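Long-range contacts in lipase-esterase related protein (Clostridium acetobutylicum, PDB 3E0X), which probably acts as a hydrolase of the alpha/beta-hydrolase fold, as its lipase and esterase relatives do, although its substrate is not known: residues T18-H23 with N43-D48; K37-Y42 with E240-I245; D182-I187 with E208-E213; A119-L124 with K176-V181. All blocks are in the same frame, centred on the assembly; numbering follows the deposited sequence. Where two conformers were deposited one is given.

From the N terminus, contact 1 comes first, closing a loop of 19 residues, without helix or strand, between segments 18-23 and 43-48. The 37-42 half of contact 2 lies inside that loop, and its partner is the C terminus, so contacts 1 and 2 cross along the chain and touch in space through Leu19, Phe21, Leu39 and Cys44. Contact 4 then joins the loop after strand 109-115 to the end of helix 165-177, closing over the helices between them. Contact 3 follows in series, tying the next loop to helix 204-213 and touching contact 4 through Leu184 and Ile209. Contacts 3 and 4 both nest within the span closed by contact 2.

Contact 1 of 4, residues T18-H23 with N43-D48; sequences TLLFVH and NCILLD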
# COMPACT_ATOMS: atom_id res chain seq x y z
N THR A 18 13.64 7.97 -6.02
CA THR A 18 13.26 7.70 -4.65
C THR A 18 11.94 6.95 -4.66
O THR A 18 10.99 7.39 -5.31
CB THR A 18 13.11 9.04 -3.86
OG1 THR A 18 14.40 9.67 -3.75
CG2 THR A 18 12.55 8.82 -2.48
N LEU A 19 11.89 5.83 -3.93
CA LEU A 19 10.67 5.06 -3.83
C LEU A 19 10.22 5.14 -2.40
O LEU A 19 10.96 4.75 -1.47
CB LEU A 19 10.93 3.61 -4.21
CG LEU A 19 11.58 3.27 -5.56
CD1 LEU A 19 11.66 1.74 -5.81
CD2 LEU A 19 10.89 3.94 -6.70
N LEU A 20 9.00 5.63 -2.20
CA LEU A 20 8.44 5.73 -0.86
C LEU A 20 7.33 4.67 -0.77
O LEU A 20 6.33 4.74 -1.49
CB LEU A 20 7.89 7.15 -0.62
CG LEU A 20 7.24 7.39 0.74
CD1 LEU A 20 8.19 7.17 1.88
CD2 LEU A 20 6.68 8.78 0.82
N PHE A 21 7.52 3.69 0.12
CA PHE A 21 6.63 2.54 0.26
C PHE A 21 5.66 2.78 1.40
O PHE A 21 6.08 3.09 2.53
CB PHE A 21 7.44 1.27 0.59
CG PHE A 21 8.43 0.85 -0.49
CD1 PHE A 21 8.16 -0.26 -1.30
CD2 PHE A 21 9.65 1.52 -0.67
CE1 PHE A 21 9.09 -0.68 -2.28
CE2 PHE A 21 10.56 1.10 -1.62
CZ PHE A 21 10.31 0.02 -2.43
N VAL A 22 4.38 2.53 1.12
CA VAL A 22 3.33 2.70 2.09
C VAL A 22 2.57 1.38 2.21
O VAL A 22 1.93 0.91 1.26
CB VAL A 22 2.33 3.79 1.65
CG1 VAL A 22 1.23 3.93 2.67
CG2 VAL A 22 3.05 5.12 1.44
N HIS A 23 2.61 0.81 3.42
CA HIS A 23 2.04 -0.51 3.67
C HIS A 23 0.51 -0.43 3.80
O HIS A 23 -0.10 0.63 3.65
CB HIS A 23 2.66 -1.09 4.94
CG HIS A 23 2.23 -0.36 6.17
ND1 HIS A 23 3.00 0.58 6.83
CD2 HIS A 23 1.06 -0.43 6.85
CE1 HIS A 23 2.33 1.03 7.88
NE2 HIS A 23 1.14 0.46 7.89
N ASN A 43 16.56 4.58 -4.20
CA ASN A 43 16.63 5.17 -2.88
C ASN A 43 15.31 4.81 -2.19
O ASN A 43 14.29 5.42 -2.48
CB ASN A 43 16.82 6.68 -2.99
CG ASN A 43 16.82 7.37 -1.65
OD1 ASN A 43 17.33 6.83 -0.67
ND2 ASN A 43 16.25 8.57 -1.61
N CYS A 44 15.34 3.80 -1.31
CA CYS A 44 14.10 3.23 -0.78
C CYS A 44 13.80 3.73 0.63
O CYS A 44 14.63 3.59 1.55
CB CYS A 44 14.18 1.69 -0.75
SG CYS A 44 14.36 0.91 -2.38
N ILE A 45 12.60 4.26 0.79
CA ILE A 45 12.14 4.78 2.08
C ILE A 45 10.86 4.03 2.40
O ILE A 45 9.91 4.08 1.64
CB ILE A 45 11.87 6.32 2.01
CG1 ILE A 45 13.15 7.08 1.57
CG2 ILE A 45 11.43 6.84 3.35
CD1 ILE A 45 12.90 8.56 1.13
N LEU A 46 10.86 3.31 3.52
CA LEU A 46 9.69 2.50 3.89
C LEU A 46 9.10 3.08 5.15
O LEU A 46 9.77 3.15 6.16
CB LEU A 46 10.07 1.01 4.07
CG LEU A 46 10.69 0.52 2.75
CD1 LEU A 46 12.20 0.50 2.84
CD2 LEU A 46 10.13 -0.83 2.28
N LEU A 47 7.85 3.54 5.08
CA LEU A 47 7.16 4.28 6.13
C LEU A 47 6.36 3.36 7.06
O LEU A 47 5.72 2.43 6.54
CB LEU A 47 6.16 5.21 5.42
CG LEU A 47 5.77 6.56 6.00
CD1 LEU A 47 7.01 7.31 6.46
CD2 LEU A 47 4.98 7.38 4.97
N ASP A 48 6.32 3.62 8.35
CA ASP A 48 5.28 3.04 9.21
C ASP A 48 4.18 4.08 9.37
O ASP A 48 4.42 5.22 9.83
CB ASP A 48 5.83 2.65 10.59
CG ASP A 48 6.49 1.27 10.63
OD1 ASP A 48 6.11 0.37 9.84
OD2 ASP A 48 7.36 1.07 11.51
O HOH W 1 5.51 0.90 4.38
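Two neighbouring parallel strands of the central alpha/beta-hydrolase sheet, 18-22 and 43-47, make this contact, the axes of these short segments 4.7 Å apart at their closest. Four backbone hydrogen bonds join them. Leu19 N gives to Asn43 O from above the carbonyl plane, whereas Ile45 N to Leu19 O, Phe21 N to Ile45 O and Leu47 N to Phe21 O run almost along the C=O axes. At the start of the strands Asn43 and Thr18 lie side by side. Asn43 holds CG anti to the backbone N (chi1 177°), and ND2 gives its N-H in the amide plane to Thr18 OG1 at 3.0 Å, while OD1 is taken by His9 NE2.

On one face of the sheet Leu46 CD2 sits over the Phe21 ring, 4.0 Å from its centroid and offset toward the rim, a CH-pi contact. Cys44 SG comes to the ring's edge. On the other face Leu20 CD1 meets Ile45 CG2 at 3.6 Å, and Ile45 CD1 reaches Thr18 CG2; helix 63-76 packs against Leu20 and Leu47.

Beyond the last strand bond, a water gives hydrogen bonds to Phe21 O and Leu47 O, and His23 ND1 gives a weak 3.3 Å bond to Leu47 O, which lies at the edge of the imidazole, in its plane. Asp48 OD1 lies 4.3 Å from His23 ND1 but is bound by Leu29 N, so any effect of its charge on the histidine would probably be tempered. The chemistry implies a buried seam in which facing backbone groups pair strand to strand and, where the strands part, water and a weak imidazole bond take over.

Contact 2 of 4, residues K37-Y42 with E240-I245; sequences KYLEDY and EIKNFI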
# COMPACT_ATOMS: atom_id res chain seq x y z
N LYS A 37 14.22 -6.33 -1.61
CA LYS A 37 15.42 -7.02 -2.07
C LYS A 37 15.72 -6.85 -3.57
O LYS A 37 16.86 -7.04 -4.02
CB LYS A 37 15.36 -8.52 -1.72
CG LYS A 37 15.25 -8.80 -0.23
CD LYS A 37 15.10 -10.31 -0.02
CE LYS A 37 15.16 -10.67 1.45
NZ LYS A 37 14.96 -12.13 1.61
N TYR A 38 14.70 -6.49 -4.36
CA TYR A 38 14.81 -6.42 -5.82
C TYR A 38 14.84 -4.97 -6.32
O TYR A 38 14.88 -4.71 -7.53
CB TYR A 38 13.66 -7.22 -6.49
CG TYR A 38 13.65 -8.66 -6.00
CD1 TYR A 38 14.53 -9.60 -6.55
CD2 TYR A 38 12.83 -9.07 -4.95
CE1 TYR A 38 14.57 -10.93 -6.07
CE2 TYR A 38 12.88 -10.39 -4.46
CZ TYR A 38 13.75 -11.30 -5.04
OH TYR A 38 13.81 -12.62 -4.60
N LEU A 39 14.85 -4.05 -5.37
CA LEU A 39 14.81 -2.61 -5.69
C LEU A 39 16.00 -1.85 -5.11
O LEU A 39 15.93 -0.64 -4.84
CB LEU A 39 13.48 -2.03 -5.20
CG LEU A 39 12.27 -2.59 -5.94
CD1 LEU A 39 10.94 -2.22 -5.27
CD2 LEU A 39 12.29 -2.13 -7.41
N GLU A 40 17.11 -2.56 -4.94
CA GLU A 40 18.31 -2.04 -4.27
C GLU A 40 19.02 -0.94 -5.02
O GLU A 40 19.83 -0.21 -4.42
CB GLU A 40 19.28 -3.19 -3.96
CG GLU A 40 18.86 -3.95 -2.75
CD GLU A 40 19.90 -4.94 -2.30
OE1 GLU A 40 21.11 -4.65 -2.48
OE2 GLU A 40 19.49 -5.99 -1.75
N ASP A 41 18.71 -0.77 -6.30
CA ASP A 41 19.34 0.28 -7.10
C ASP A 41 18.67 1.64 -6.89
O ASP A 41 19.14 2.67 -7.41
CB ASP A 41 19.32 -0.07 -8.61
CG ASP A 41 20.40 -1.09 -8.99
OD1 ASP A 41 21.45 -1.14 -8.32
OD2 ASP A 41 20.22 -1.84 -9.99
N TYR A 42 17.58 1.64 -6.13
CA TYR A 42 16.82 2.86 -5.88
C TYR A 42 16.93 3.32 -4.44
O TYR A 42 17.36 2.58 -3.56
CB TYR A 42 15.36 2.61 -6.22
CG TYR A 42 15.17 2.00 -7.59
CD1 TYR A 42 15.67 2.61 -8.74
CD2 TYR A 42 14.50 0.79 -7.73
CE1 TYR A 42 15.50 2.05 -10.00
CE2 TYR A 42 14.31 0.22 -8.98
CZ TYR A 42 14.81 0.84 -10.10
OH TYR A 42 14.60 0.24 -11.32
N GLU A 240 7.85 -5.25 -12.47
CA GLU A 240 6.73 -4.45 -12.95
C GLU A 240 6.69 -3.05 -12.34
O GLU A 240 5.87 -2.20 -12.74
CB GLU A 240 5.42 -5.18 -12.67
CG GLU A 240 5.29 -6.43 -13.51
CD GLU A 240 5.07 -6.16 -14.99
OE1 GLU A 240 4.48 -5.11 -15.34
OE2 GLU A 240 5.46 -7.03 -15.79
N ILE A 241 7.56 -2.80 -11.37
CA ILE A 241 7.82 -1.45 -10.89
C ILE A 241 8.95 -0.82 -11.72
O ILE A 241 8.82 0.32 -12.19
CB ILE A 241 8.14 -1.45 -9.38
CG1 ILE A 241 6.88 -1.83 -8.62
CG2 ILE A 241 8.61 -0.08 -8.92
CD1 ILE A 241 7.08 -2.15 -7.15
N LYS A 242 10.03 -1.57 -11.94
CA LYS A 242 11.16 -1.11 -12.77
C LYS A 242 10.73 -0.70 -14.17
O LYS A 242 11.28 0.25 -14.75
CB LYS A 242 12.20 -2.21 -12.92
CG LYS A 242 12.87 -2.56 -11.65
CD LYS A 242 13.76 -3.73 -11.91
CE LYS A 242 14.28 -4.26 -10.63
NZ LYS A 242 15.31 -5.25 -10.91
N ASN A 243 9.79 -1.44 -14.76
CA ASN A 243 9.38 -1.12 -16.13
C ASN A 243 8.49 0.13 -16.25
O ASN A 243 8.18 0.56 -17.36
CB ASN A 243 8.79 -2.34 -16.86
CG ASN A 243 7.49 -2.80 -16.30
OD1 ASN A 243 6.92 -2.17 -15.42
ND2 ASN A 243 7.00 -3.93 -16.81
N PHE A 244 8.12 0.70 -15.11
CA PHE A 244 7.22 1.82 -15.04
C PHE A 244 7.90 3.10 -14.59
O PHE A 244 7.55 4.18 -15.08
CB PHE A 244 6.12 1.47 -14.04
CG PHE A 244 5.14 2.58 -13.77
CD1 PHE A 244 4.98 3.07 -12.47
CD2 PHE A 244 4.37 3.12 -14.79
CE1 PHE A 244 4.05 4.09 -12.19
CE2 PHE A 244 3.45 4.13 -14.51
CZ PHE A 244 3.30 4.61 -13.21
N ILE A 245 8.83 3.01 -13.62
CA ILE A 245 9.36 4.23 -13.01
C ILE A 245 10.22 5.08 -13.96
O ILE A 245 10.34 6.29 -13.73
CB ILE A 245 10.05 3.99 -11.63
CG1 ILE A 245 11.21 2.99 -11.74
CG2 ILE A 245 9.01 3.56 -10.59
CD1 ILE A 245 12.08 2.90 -10.48
OXT ILE A 245 10.82 4.60 -14.92
O HOH W 2 17.05 -6.36 -8.99
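Mostly apolar side-chain packing, with one water bridge and no direct hydrogen bond, joins the loop before strand 43-47 to the C-terminal end of the chain, where helix 234-242 runs out. Tyr42 is its centre. Its ring is approached from two directions: Ile245 CD1 reaches over one face, tip to tip, while the Lys242 chain crosses at about a right angle near the hydroxyl end. Ile245 CD1 stands 3.6 Å from the centroid of the Tyr42 ring and only 21° off the normal, a close CH-pi contact, and is nearest to Tyr42 CZ, at 3.4 Å. Ile245 puts CG1 in the crowded position between backbone N and carbonyl carbon (chi1 58°), and from there CD1 comes to the ring. Lys242 CG lies 3.3 Å from Tyr42 OH.

The extended Lys242 chain carries its ammonium on to the carbonyl of Tyr38. Lys242 CE comes within 3.2 Å of Tyr38 O, but NZ meets that oxygen at a poor angle; a water joins them instead, accepting from Lys242 NZ at 2.8 Å and donating to Tyr38 O. The same ammonium has a salt bridge to Glu239, so its charge is probably balanced in part from within the same helix. Deeper in, Leu39 CD1 faces Ile241 CD1 at 4.3 Å, a looser apolar touch. A type I turn sets Leu39 and Tyr42 at its two ends.

Around the contact, Leu39, Tyr42 and Ile245 all rest on Leu19 of strand 18-22, Tyr38 lies along helix 234-242, and Ile241 packs on Ile194 of strand 191-196.

Contact 3 of 4, residues D182-I187 with E208-E213; sequences DNLKNI and EIIKKE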
# COMPACT_ATOMS: atom_id res chain seq x y z
N ASP A 182 -14.33 8.85 -7.96
CA ASP A 182 -14.75 9.96 -8.82
C ASP A 182 -13.72 11.09 -8.84
O ASP A 182 -13.90 12.10 -9.52
CB ASP A 182 -16.18 10.42 -8.48
CG ASP A 182 -16.31 11.10 -7.13
OD1 ASP A 182 -15.30 11.35 -6.43
OD2 ASP A 182 -17.47 11.39 -6.74
N ASN A 183 -12.61 10.91 -8.11
CA ASN A 183 -11.50 11.86 -8.17
C ASN A 183 -10.30 11.35 -8.95
O ASN A 183 -9.36 12.12 -9.21
CB ASN A 183 -11.07 12.30 -6.78
CG ASN A 183 -11.96 13.37 -6.21
OD1 ASN A 183 -12.54 13.21 -5.15
ND2 ASN A 183 -12.12 14.47 -6.96
N LEU A 184 -10.32 10.07 -9.31
CA LEU A 184 -9.17 9.48 -10.02
C LEU A 184 -8.85 10.22 -11.31
O LEU A 184 -7.68 10.38 -11.66
CB LEU A 184 -9.41 8.00 -10.33
CG LEU A 184 -9.45 7.03 -9.13
CD1 LEU A 184 -9.87 5.64 -9.59
CD2 LEU A 184 -8.11 7.04 -8.37
N LYS A 185 -9.89 10.72 -11.99
CA LYS A 185 -9.71 11.47 -13.23
C LYS A 185 -8.90 12.74 -13.05
O LYS A 185 -8.43 13.31 -14.04
CB LYS A 185 -11.07 11.83 -13.83
CG LYS A 185 -11.93 12.77 -13.00
CD LYS A 185 -13.01 13.42 -13.86
CE LYS A 185 -13.44 14.73 -13.25
NZ LYS A 185 -14.25 15.56 -14.20
N ASN A 186 -8.76 13.19 -11.80
CA ASN A 186 -8.03 14.42 -11.50
C ASN A 186 -6.54 14.19 -11.23
O ASN A 186 -5.82 15.15 -11.00
CB ASN A 186 -8.69 15.14 -10.31
CG ASN A 186 -10.12 15.57 -10.61
OD1 ASN A 186 -11.04 15.35 -9.81
ND2 ASN A 186 -10.32 16.16 -11.78
N ILE A 187 -6.10 12.94 -11.26
CA ILE A 187 -4.68 12.66 -11.06
C ILE A 187 -3.92 12.99 -12.35
O ILE A 187 -4.22 12.43 -13.41
CB ILE A 187 -4.45 11.20 -10.64
CG1 ILE A 187 -5.01 10.97 -9.23
CG2 ILE A 187 -2.95 10.87 -10.70
CD1 ILE A 187 -5.03 9.50 -8.76
N GLU A 208 -8.80 -2.47 -12.24
CA GLU A 208 -9.31 -2.10 -13.57
C GLU A 208 -9.96 -0.70 -13.54
O GLU A 208 -9.88 0.07 -14.50
CB GLU A 208 -10.29 -3.15 -14.11
CG GLU A 208 -9.62 -4.47 -14.48
CD GLU A 208 -9.02 -4.51 -15.89
OE1 GLU A 208 -8.89 -3.45 -16.54
OE2 GLU A 208 -8.65 -5.62 -16.35
N ILE A 209 -10.63 -0.37 -12.44
CA ILE A 209 -11.22 0.97 -12.31
C ILE A 209 -10.11 2.03 -12.27
O ILE A 209 -10.22 3.08 -12.91
CB ILE A 209 -12.16 1.06 -11.07
CG1 ILE A 209 -13.46 0.28 -11.34
CG2 ILE A 209 -12.44 2.50 -10.73
CD1 ILE A 209 -14.24 0.05 -10.10
N ILE A 210 -9.02 1.76 -11.55
CA ILE A 210 -7.91 2.73 -11.54
C ILE A 210 -7.39 2.98 -12.97
O ILE A 210 -7.20 4.13 -13.40
CB ILE A 210 -6.76 2.24 -10.62
CG1 ILE A 210 -7.23 2.22 -9.17
CG2 ILE A 210 -5.48 3.13 -10.80
CD1 ILE A 210 -6.30 1.44 -8.24
N LYS A 211 -7.18 1.89 -13.71
CA LYS A 211 -6.69 1.99 -15.09
C LYS A 211 -7.69 2.78 -15.93
O LYS A 211 -7.29 3.65 -16.73
CB LYS A 211 -6.46 0.61 -15.69
CG LYS A 211 -6.14 0.62 -17.19
CD LYS A 211 -4.65 0.80 -17.42
CE LYS A 211 -4.34 0.90 -18.91
NZ LYS A 211 -4.68 2.26 -19.41
N LYS A 212 -8.98 2.52 -15.76
CA LYS A 212 -9.99 3.20 -16.58
C LYS A 212 -10.03 4.70 -16.32
O LYS A 212 -10.20 5.49 -17.26
CB LYS A 212 -11.37 2.60 -16.28
CG LYS A 212 -12.48 3.23 -17.09
CD LYS A 212 -13.83 2.59 -16.81
CE LYS A 212 -14.26 2.79 -15.35
NZ LYS A 212 -15.70 2.41 -15.13
N GLU A 213 -9.96 5.09 -15.04
CA GLU A 213 -10.24 6.46 -14.64
C GLU A 213 -9.04 7.39 -14.71
O GLU A 213 -9.22 8.57 -15.00
CB GLU A 213 -10.79 6.49 -13.21
CG GLU A 213 -12.19 5.94 -13.10
CD GLU A 213 -13.18 6.74 -13.93
OE1 GLU A 213 -13.28 7.99 -13.79
OE2 GLU A 213 -13.84 6.10 -14.76
O HOH W 3 -12.56 9.58 -11.73
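Leu184 carries the tightly packed half of this contact, between the loop that follows helix 165-177 and the last turns of helix 204-213. Leu184 CB abuts Glu213 CB at 3.5 Å, the two side chains crossing at about a right angle. With CG anti to the carbonyl carbon (chi1 -68°) and the second torsion extended, Leu184 sends CD1 on along the helix, where it settles against Ile210 CA at 4.0 Å. Leu184 CD1 also lies 4.2 Å from Ile209 CG2 and against Glu213 CB, so one branch touches three helical residues.

The outer half is looser and polar. Lys185 CA approaches Glu213 O at 3.4 Å in a CA-H...O contact, while its long chain leads away from the helix. Glu213, bent at its second torsion (chi2 -61°), turns its carboxylate back toward the loop without bonding it directly. A water spans the gap, accepting from Lys185 N at 2.9 Å and donating to Glu213 OE1 at 2.7 Å, so it serves a backbone N-H and a carboxylate together. Within the loop, Asn183 ND2 gives to Asn186 OD1 at 3.2 Å, an amide-to-amide bond lying in both amide planes.

Leu184 also packs on buried Ala119, and Ile209 on Arg120. Ile187 rests on Leu99 of helix 93-102, and helix 204-213 meets that helix through Ile210 and strand 217-222 through Glu208 and Lys211.

Contact 4 of 4, residues A119-L124 with K176-V181; sequences ARFDKL and KLIDLV
Leu180 N to Ala119 O, at 2.8 Å and 169°, is the one direct hydrogen bond between these segments, with the donor in the carbonyl plane. Around it Ala119 CB packs on Leu180 CB and Val181 CG2. Arg120 spreads more widely: Val181 CG2 touches Arg120 CB at 3.6 Å and sits over one face of the guanidinium, offset toward its rim. Arg120 and Asp179 lie side by side, yet their flat groups stand 83° apart. Arg120 NH1 remains 4.2 Å from Asp179 OD1, too far for a salt bridge, and a water links the pair instead, accepting from Arg120 NH1 and donating to Asp179 OD2. On the inner side Ile178 CG2 meets the edge of the Phe121 ring, 3.8 Å from Phe121 CD2, and a second water accepts from Phe121 N and donates to Ile178 O.

These groups are positioned from within their own segments. A bend at chi3 (68°) brings Arg120 NE to Asp122 OD1 in a 3.0 Å salt bridge, which meets the carboxylate from above its plane. Asp179 OD1, through its anti lone pair, accepts from Val181 N, fixing the carboxylate while Val181 faces the arginine. Farther out, Ile209 of helix 204-213 touches both Arg120 and Val181, and Ile178 packs on helix 63-76.

Leu124 CD1 lies 4.2 Å from Lys176 CA, and Leu124 also packs on Leu201 of the ortho-xylene pocket. The Asp179 Asx turn follows helix 165-177 at the end of a run of helices after strand 109-115, consistent with the place of the cap in many alpha/beta hydrolases.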
# COMPACT_ATOMS: atom_id res chain seq x y z
N ALA A 119 -9.27 2.15 -5.14
CA ALA A 119 -9.75 3.46 -4.74
C ALA A 119 -11.07 3.37 -3.97
O ALA A 119 -11.55 4.36 -3.45
CB ALA A 119 -9.94 4.34 -5.97
N ARG A 120 -11.66 2.19 -3.95
CA ARG A 120 -12.95 1.91 -3.31
C ARG A 120 -12.98 0.40 -3.18
O ARG A 120 -12.51 -0.32 -4.06
CB ARG A 120 -14.11 2.44 -4.18
CG ARG A 120 -15.54 2.18 -3.68
CD ARG A 120 -16.56 2.60 -4.74
NE ARG A 120 -16.53 1.75 -5.93
CZ ARG A 120 -16.83 2.16 -7.17
NH1 ARG A 120 -17.21 3.41 -7.40
NH2 ARG A 120 -16.74 1.31 -8.18
N PHE A 121 -13.52 -0.07 -2.06
CA PHE A 121 -13.52 -1.50 -1.76
C PHE A 121 -14.95 -1.94 -1.46
O PHE A 121 -15.23 -2.50 -0.40
CB PHE A 121 -12.58 -1.80 -0.59
CG PHE A 121 -11.16 -1.33 -0.84
CD1 PHE A 121 -10.25 -2.11 -1.56
CD2 PHE A 121 -10.76 -0.08 -0.37
CE1 PHE A 121 -8.95 -1.64 -1.80
CE2 PHE A 121 -9.45 0.38 -0.61
CZ PHE A 121 -8.54 -0.41 -1.31
N ASP A 122 -15.85 -1.71 -2.42
CA ASP A 122 -17.29 -1.87 -2.19
C ASP A 122 -17.80 -3.30 -2.18
O ASP A 122 -18.95 -3.52 -1.83
CB ASP A 122 -18.06 -1.02 -3.21
CG ASP A 122 -17.69 -1.35 -4.63
OD1 ASP A 122 -16.53 -1.15 -4.99
OD2 ASP A 122 -18.55 -1.85 -5.40
N LYS A 123 -16.95 -4.25 -2.55
CA LYS A 123 -17.38 -5.64 -2.62
C LYS A 123 -16.73 -6.53 -1.55
O LYS A 123 -16.84 -7.76 -1.62
CB LYS A 123 -17.19 -6.21 -4.03
CG LYS A 123 -18.08 -5.55 -5.06
CD LYS A 123 -18.13 -6.33 -6.33
CE LYS A 123 -18.93 -5.55 -7.38
NZ LYS A 123 -18.83 -6.22 -8.71
N LEU A 124 -16.11 -5.92 -0.55
CA LEU A 124 -15.55 -6.68 0.56
C LEU A 124 -16.58 -7.67 1.10
O LEU A 124 -17.74 -7.32 1.30
CB LEU A 124 -15.08 -5.75 1.67
CG LEU A 124 -13.78 -4.97 1.39
CD1 LEU A 124 -13.59 -3.82 2.37
CD2 LEU A 124 -12.54 -5.87 1.38
N LYS A 176 -13.45 0.07 4.02
CA LYS A 176 -14.85 -0.02 3.61
C LYS A 176 -15.46 1.39 3.41
O LYS A 176 -16.38 1.56 2.60
CB LYS A 176 -15.66 -0.84 4.60
CG LYS A 176 -17.12 -0.90 4.22
CD LYS A 176 -17.91 -1.99 4.89
CE LYS A 176 -19.37 -1.83 4.44
NZ LYS A 176 -20.37 -2.16 5.48
N LEU A 177 -14.94 2.39 4.12
CA LEU A 177 -15.47 3.75 4.02
C LEU A 177 -14.93 4.53 2.82
O LEU A 177 -15.65 5.36 2.29
CB LEU A 177 -15.14 4.53 5.28
CG LEU A 177 -15.86 4.10 6.57
CD1 LEU A 177 -15.28 4.86 7.77
CD2 LEU A 177 -17.37 4.27 6.48
N ILE A 178 -13.69 4.28 2.38
CA ILE A 178 -13.06 5.15 1.36
C ILE A 178 -13.68 5.02 -0.04
O ILE A 178 -14.02 3.91 -0.48
CB ILE A 178 -11.53 4.92 1.29
CG1 ILE A 178 -10.83 6.04 0.49
CG2 ILE A 178 -11.18 3.52 0.73
CD1 ILE A 178 -11.00 7.49 1.07
N ASP A 179 -13.84 6.15 -0.72
CA ASP A 179 -14.26 6.10 -2.11
C ASP A 179 -13.65 7.27 -2.85
O ASP A 179 -14.22 8.38 -2.86
CB ASP A 179 -15.79 6.13 -2.18
CG ASP A 179 -16.31 5.93 -3.60
OD1 ASP A 179 -15.49 5.97 -4.55
OD2 ASP A 179 -17.54 5.71 -3.73
N LEU A 180 -12.49 7.04 -3.45
CA LEU A 180 -11.80 8.07 -4.22
C LEU A 180 -12.09 7.97 -5.71
O LEU A 180 -11.46 8.66 -6.51
CB LEU A 180 -10.28 7.99 -4.04
CG LEU A 180 -9.79 8.20 -2.61
CD1 LEU A 180 -8.36 7.65 -2.43
CD2 LEU A 180 -9.89 9.66 -2.21
N VAL A 181 -13.00 7.09 -6.11
CA VAL A 181 -13.12 6.77 -7.52
C VAL A 181 -13.41 7.99 -8.40
O VAL A 181 -12.80 8.15 -9.47
CB VAL A 181 -14.14 5.63 -7.77
CG1 VAL A 181 -14.43 5.48 -9.28
CG2 VAL A 181 -13.58 4.35 -7.24
O HOH W 4 -18.83 5.27 -5.89
O HOH W 5 -14.65 1.40 0.00